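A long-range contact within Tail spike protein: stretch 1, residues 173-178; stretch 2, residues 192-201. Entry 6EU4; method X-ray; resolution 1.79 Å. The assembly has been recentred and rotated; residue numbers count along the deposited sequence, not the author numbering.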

ATOM      1  N   VAL A 173      34.483  11.791  10.231  1.00 18.62           N
ATOM      2  CA  VAL A 173      33.446  12.758  10.566  1.00 18.88           C
ATOM      3  C   VAL A 173      33.092  12.623  12.039  1.00 18.44           C
ATOM      4  O   VAL A 173      33.385  11.617  12.692  1.00 19.34           O
ATOM      5  N   ASP A 174      32.438  13.662  12.563  1.00 17.84           N
ATOM      6  CA  ASP A 174      31.925  13.632  13.933  1.00 18.17           C
ATOM      7  C   ASP A 174      30.600  12.874  13.923  1.00 16.67           C
ATOM      8  O   ASP A 174      29.562  13.427  13.556  1.00 16.46           O
ATOM      9  N   ALA A 175      30.657  11.603  14.315  1.00 14.92           N
ATOM     10  CA  ALA A 175      29.520  10.700  14.353  1.00 14.16           C
ATOM     11  C   ALA A 175      29.673   9.790  15.561  1.00 16.52           C
ATOM     12  O   ALA A 175      30.750   9.707  16.155  1.00 18.55           O
ATOM     13  N   ILE A 176      28.584   9.131  15.952  1.00 13.81           N
ATOM     14  CA  ILE A 176      28.642   8.172  17.056  1.00 14.24           C
ATOM     15  C   ILE A 176      29.044   6.802  16.555  1.00 16.06           C
ATOM     16  O   ILE A 176      29.938   6.154  17.117  1.00 14.93           O
HETATM   17  N   MSE A 177      28.390   6.364  15.490  1.00 15.37           N
HETATM   18  CA  MSE A 177      28.674   5.087  14.851  1.00 13.39           C
HETATM   19  C   MSE A 177      28.819   5.304  13.338  1.00 14.30           C
HETATM   20  O   MSE A 177      28.122   6.139  12.752  1.00 14.59           O
ATOM     21  N   VAL A 178      29.747   4.574  12.718  1.00 14.57           N
ATOM     22  CA  VAL A 178      30.079   4.732  11.306  1.00 14.92           C
ATOM     23  C   VAL A 178      30.099   3.358  10.650  1.00 15.43           C
ATOM     24  O   VAL A 178      30.743   2.437  11.164  1.00 16.70           O
ATOM     25  N   HIS A 192      23.068  -6.525  10.844  1.00 13.66           N
ATOM     26  CA  HIS A 192      21.774  -6.768  11.478  1.00 13.01           C
ATOM     27  C   HIS A 192      21.881  -6.188  12.882  1.00 14.54           C
ATOM     28  O   HIS A 192      22.385  -6.843  13.803  1.00 17.05           O
ATOM     29  N   LEU A 193      21.434  -4.945  13.021  1.00 13.24           N
ATOM     30  CA  LEU A 193      21.569  -4.178  14.250  1.00 12.84           C
ATOM     31  C   LEU A 193      20.207  -4.020  14.903  1.00 13.29           C
ATOM     32  O   LEU A 193      19.225  -3.723  14.214  1.00 14.38           O
ATOM     33  N   SER A 194      20.135  -4.201  16.227  1.00 14.76           N
ATOM     34  CA  SER A 194      18.837  -4.024  16.866  1.00 12.17           C
ATOM     35  C   SER A 194      18.945  -3.678  18.342  1.00 13.52           C
ATOM     36  O   SER A 194      19.787  -4.229  19.058  1.00 14.45           O
ATOM     37  N   GLY A 195      18.049  -2.799  18.788  1.00 13.74           N
ATOM     38  CA  GLY A 195      17.738  -2.706  20.207  1.00 14.85           C
ATOM     39  C   GLY A 195      18.663  -1.850  21.034  1.00 14.92           C
ATOM     40  O   GLY A 195      19.026  -2.238  22.161  1.00 14.84           O
ATOM     41  N   PHE A 196      19.064  -0.685  20.523  1.00 14.48           N
ATOM     42  CA  PHE A 196      19.956   0.172  21.298  1.00 14.95           C
ATOM     43  C   PHE A 196      19.853   1.611  20.818  1.00 14.22           C
ATOM     44  O   PHE A 196      19.204   1.914  19.812  1.00 15.16           O
ATOM     45  N   THR A 197      20.486   2.507  21.576  1.00 14.54           N
ATOM     46  CA  THR A 197      20.455   3.927  21.286  1.00 14.19           C
ATOM     47  C   THR A 197      21.863   4.448  21.004  1.00 16.17           C
ATOM     48  O   THR A 197      22.861   3.892  21.474  1.00 16.35           O
ATOM     49  N   LEU A 198      21.919   5.511  20.205  1.00 14.76           N
ATOM     50  CA  LEU A 198      23.140   6.248  19.886  1.00 16.99           C
ATOM     51  C   LEU A 198      22.858   7.697  20.243  1.00 14.09           C
ATOM     52  O   LEU A 198      21.982   8.319  19.628  1.00 15.66           O
ATOM     53  N   GLN A 199      23.561   8.238  21.231  1.00 15.22           N
ATOM     54  CA  GLN A 199      23.303   9.608  21.657  1.00 15.32           C
ATOM     55  C   GLN A 199      24.601  10.343  21.937  1.00 15.07           C
ATOM     56  O   GLN A 199      25.575   9.755  22.407  1.00 15.64           O
ATOM     57  N   TYR A 200      24.585  11.656  21.698  1.00 16.33           N
ATOM     58  CA  TYR A 200      25.605  12.519  22.277  1.00 16.17           C
ATOM     59  C   TYR A 200      25.232  12.878  23.708  1.00 18.14           C
ATOM     60  O   TYR A 200      24.056  12.927  24.064  1.00 17.97           O
ATOM     61  N   ASP A 201      26.258  13.090  24.530  1.00 17.06           N
ATOM     62  CA  ASP A 201      26.113  13.768  25.815  1.00 20.68           C
ATOM     63  C   ASP A 201      25.367  15.084  25.611  1.00 20.80           C
ATOM     64  O   ASP A 201      25.822  15.953  24.870  1.00 20.36           O
TER

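This is a mainly apolar side-chain contact, in which Ile176 and Met177 reach from a corner of the chain into a row of leucine and aromatic side chains, with a single hydrogen bond, from Tyr200 to Asp174, at one end. The two stretches bury 404 Å² between them, both sides summed. Their backbones stand apart: even the nearest pair of CA atoms, in Ile176 and Leu198, is separated by 6.5 Å. No backbone-to-backbone hydrogen bond joins them, and side chains fill the gap.

Ile176 has the largest covered area of any residue here. Its CA-to-CB bond points toward the other stretch, and its side chain adopts m at chi1 (-54°) and t at chi2 (172°), an extended arrangement that carries CD1 down to the opposing backbone. There CD1 lies 3.5 Å from C of Leu198 and 3.3 Å from C of Gln199, close van der Waals contacts with the main chain itself. The other branch is used as well: CG2 of Ile176 meets CD2 of Leu198 at 4.0 Å. Both branches of the isoleucine are thus in contact, and CD1 itself also lies 4.0 Å from CB of Leu198.

Ile176 also packs over one face of the Tyr200 ring. Its CG1 is 3.9 Å from the centroid of that ring, 29° off the normal, a CH-pi contact, and the same CG1 comes within 3.5 Å of CE1 of Tyr200. Tyrosine suits this place because its ring offers a broad apolar face while its hydroxyl can serve a polar partner. The CA-to-CB bond of Tyr200 is sideways to the other stretch, but with chi1 at m (-75°) and chi2 at 86° the end of the side chain comes nearer. Its OH donates a hydrogen bond to OD1 of Asp174, 2.8 Å away. Asp174, t at chi1, likewise starts sideways and brings its carboxylate closer; OD2 is hydrogen-bonded elsewhere in the structure, so both carboxylate oxygens have partners. Next along the chain, Ala175 has its CA-to-CB bond pointing away, and its CA lies 3.3 Å from OH of Tyr200.

Met177 is a selenomethionine with all three chi angles in t, so its long, unbranched side chain runs out almost fully extended. Near its base, CB is 4.0 Å from CD1 of Leu198; farther out, SE lies 4.3 Å from CD2 of Leu193 and 4.1 Å from CE1 of Phe196. The selenium approaches the Phe196 ring obliquely, 5.2 Å from its centroid. This reach allows one residue to contact side chains from the strands before and after the corner at Gly195, whose positive phi of 84° favours glycine.

Leu198, in the m,t rotamer, points toward stretch 1 and meets both Ile176 and Met177 with its methyl groups. The CA-to-CB bond of Gln199, the next residue, points away. Its NE2 instead donates a hydrogen bond to OG1 of Thr197, 2.9 Å away within the same stretch.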

ATOM      1  CB  VAL A 173      32.180  12.573   9.699  1.00 21.62           C
ATOM      2  CG1 VAL A 173      32.520  12.659   8.227  1.00 24.92           C
ATOM      3  CG2 VAL A 173      31.516  11.257   9.978  1.00 22.76           C
ATOM      4  CB  ASP A 174      31.737  15.040  14.482  1.00 20.10           C
ATOM      5  CG  ASP A 174      31.190  15.034  15.907  1.00 19.82           C
ATOM      6  OD1 ASP A 174      31.229  13.962  16.550  1.00 18.72           O
ATOM      7  OD2 ASP A 174      30.731  16.093  16.377  1.00 19.82           O
ATOM      8  CB  ALA A 175      29.425   9.862  13.080  1.00 16.26           C
ATOM      9  CB  ILE A 176      27.295   8.112  17.809  1.00 15.46           C
ATOM     10  CG1 ILE A 176      26.883   9.515  18.253  1.00 15.57           C
ATOM     11  CG2 ILE A 176      27.409   7.182  19.005  1.00 17.10           C
ATOM     12  CD1 ILE A 176      25.487   9.574  18.839  1.00 17.36           C
HETATM   13  CB  MSE A 177      27.553   4.073  15.177  1.00 14.87           C
HETATM   14  CG  MSE A 177      27.894   2.660  14.944  1.00 22.32           C
HETATM   15 SE   MSE A 177      26.436   1.547  15.698  1.00 24.83          SE
HETATM   16  CE  MSE A 177      27.509   0.005  15.964  1.00 30.29           C
ATOM     17  CB  VAL A 178      31.449   5.414  11.118  1.00 15.54           C
ATOM     18  CG1 VAL A 178      31.776   5.617   9.630  1.00 16.16           C
ATOM     19  CG2 VAL A 178      31.492   6.739  11.879  1.00 14.61           C
ATOM     20  CB  HIS A 192      21.435  -8.254  11.443  1.00 15.31           C
ATOM     21  CG  HIS A 192      21.455  -8.799  10.044  1.00 15.72           C
ATOM     22  ND1 HIS A 192      20.478  -8.484   9.122  1.00 16.02           N
ATOM     23  CD2 HIS A 192      22.394  -9.514   9.372  1.00 17.23           C
ATOM     24  CE1 HIS A 192      20.784  -9.032   7.959  1.00 16.57           C
ATOM     25  NE2 HIS A 192      21.948  -9.651   8.078  1.00 16.78           N
ATOM     26  CB  LEU A 193      22.139  -2.791  13.966  1.00 15.15           C
ATOM     27  CG  LEU A 193      23.640  -2.627  13.841  1.00 20.63           C
ATOM     28  CD1 LEU A 193      24.238  -3.662  12.936  1.00 21.17           C
ATOM     29  CD2 LEU A 193      23.999  -1.215  13.408  1.00 20.01           C
ATOM     30  CB  SER A 194      17.964  -5.272  16.732  1.00 17.79           C
ATOM     31  OG  SER A 194      18.567  -6.388  17.327  1.00 23.22           O
ATOM     32  CB  PHE A 196      21.408  -0.320  21.237  1.00 16.03           C
ATOM     33  CG  PHE A 196      21.989  -0.387  19.854  1.00 16.67           C
ATOM     34  CD1 PHE A 196      22.593   0.717  19.295  1.00 18.26           C
ATOM     35  CD2 PHE A 196      21.969  -1.578  19.132  1.00 15.83           C
ATOM     36  CE1 PHE A 196      23.155   0.649  18.033  1.00 21.47           C
ATOM     37  CE2 PHE A 196      22.524  -1.653  17.875  1.00 17.37           C
ATOM     38  CZ  PHE A 196      23.125  -0.534  17.324  1.00 19.20           C
ATOM     39  CB  THR A 197      19.815   4.699  22.454  1.00 18.22           C
ATOM     40  OG1 THR A 197      19.730   6.088  22.132  1.00 20.78           O
ATOM     41  CG2 THR A 197      20.656   4.540  23.744  1.00 22.25           C
ATOM     42  CB  LEU A 198      23.489   6.146  18.394  1.00 17.68           C
ATOM     43  CG  LEU A 198      23.683   4.749  17.818  1.00 17.86           C
ATOM     44  CD1 LEU A 198      23.783   4.808  16.298  1.00 18.18           C
ATOM     45  CD2 LEU A 198      24.924   4.140  18.408  1.00 18.97           C
ATOM     46  CB  GLN A 199      22.436   9.646  22.932  1.00 18.36           C
ATOM     47  CG  GLN A 199      21.122   8.910  22.786  1.00 21.99           C
ATOM     48  CD  GLN A 199      20.229   9.060  24.002  1.00 27.86           C
ATOM     49  OE1 GLN A 199      20.379  10.007  24.792  1.00 31.15           O
ATOM     50  NE2 GLN A 199      19.300   8.121  24.168  1.00 25.67           N
ATOM     51  CB  TYR A 200      25.777  13.808  21.477  1.00 16.57           C
ATOM     52  CG  TYR A 200      26.528  13.593  20.195  1.00 15.83           C
ATOM     53  CD1 TYR A 200      25.866  13.193  19.053  1.00 16.41           C
ATOM     54  CD2 TYR A 200      27.902  13.757  20.139  1.00 16.86           C
ATOM     55  CE1 TYR A 200      26.558  12.964  17.862  1.00 17.20           C
ATOM     56  CE2 TYR A 200      28.603  13.540  18.960  1.00 16.16           C
ATOM     57  CZ  TYR A 200      27.917  13.138  17.827  1.00 18.26           C
ATOM     58  OH  TYR A 200      28.616  12.912  16.661  1.00 19.69           O
ATOM     59  CB  ASP A 201      27.512  13.996  26.394  1.00 22.42           C
ATOM     60  CG  ASP A 201      27.512  14.645  27.784  1.00 27.14           C
ATOM     61  OD1 ASP A 201      26.463  15.132  28.261  1.00 26.34           O
ATOM     62  OD2 ASP A 201      28.609  14.648  28.395  1.00 30.53           O
TER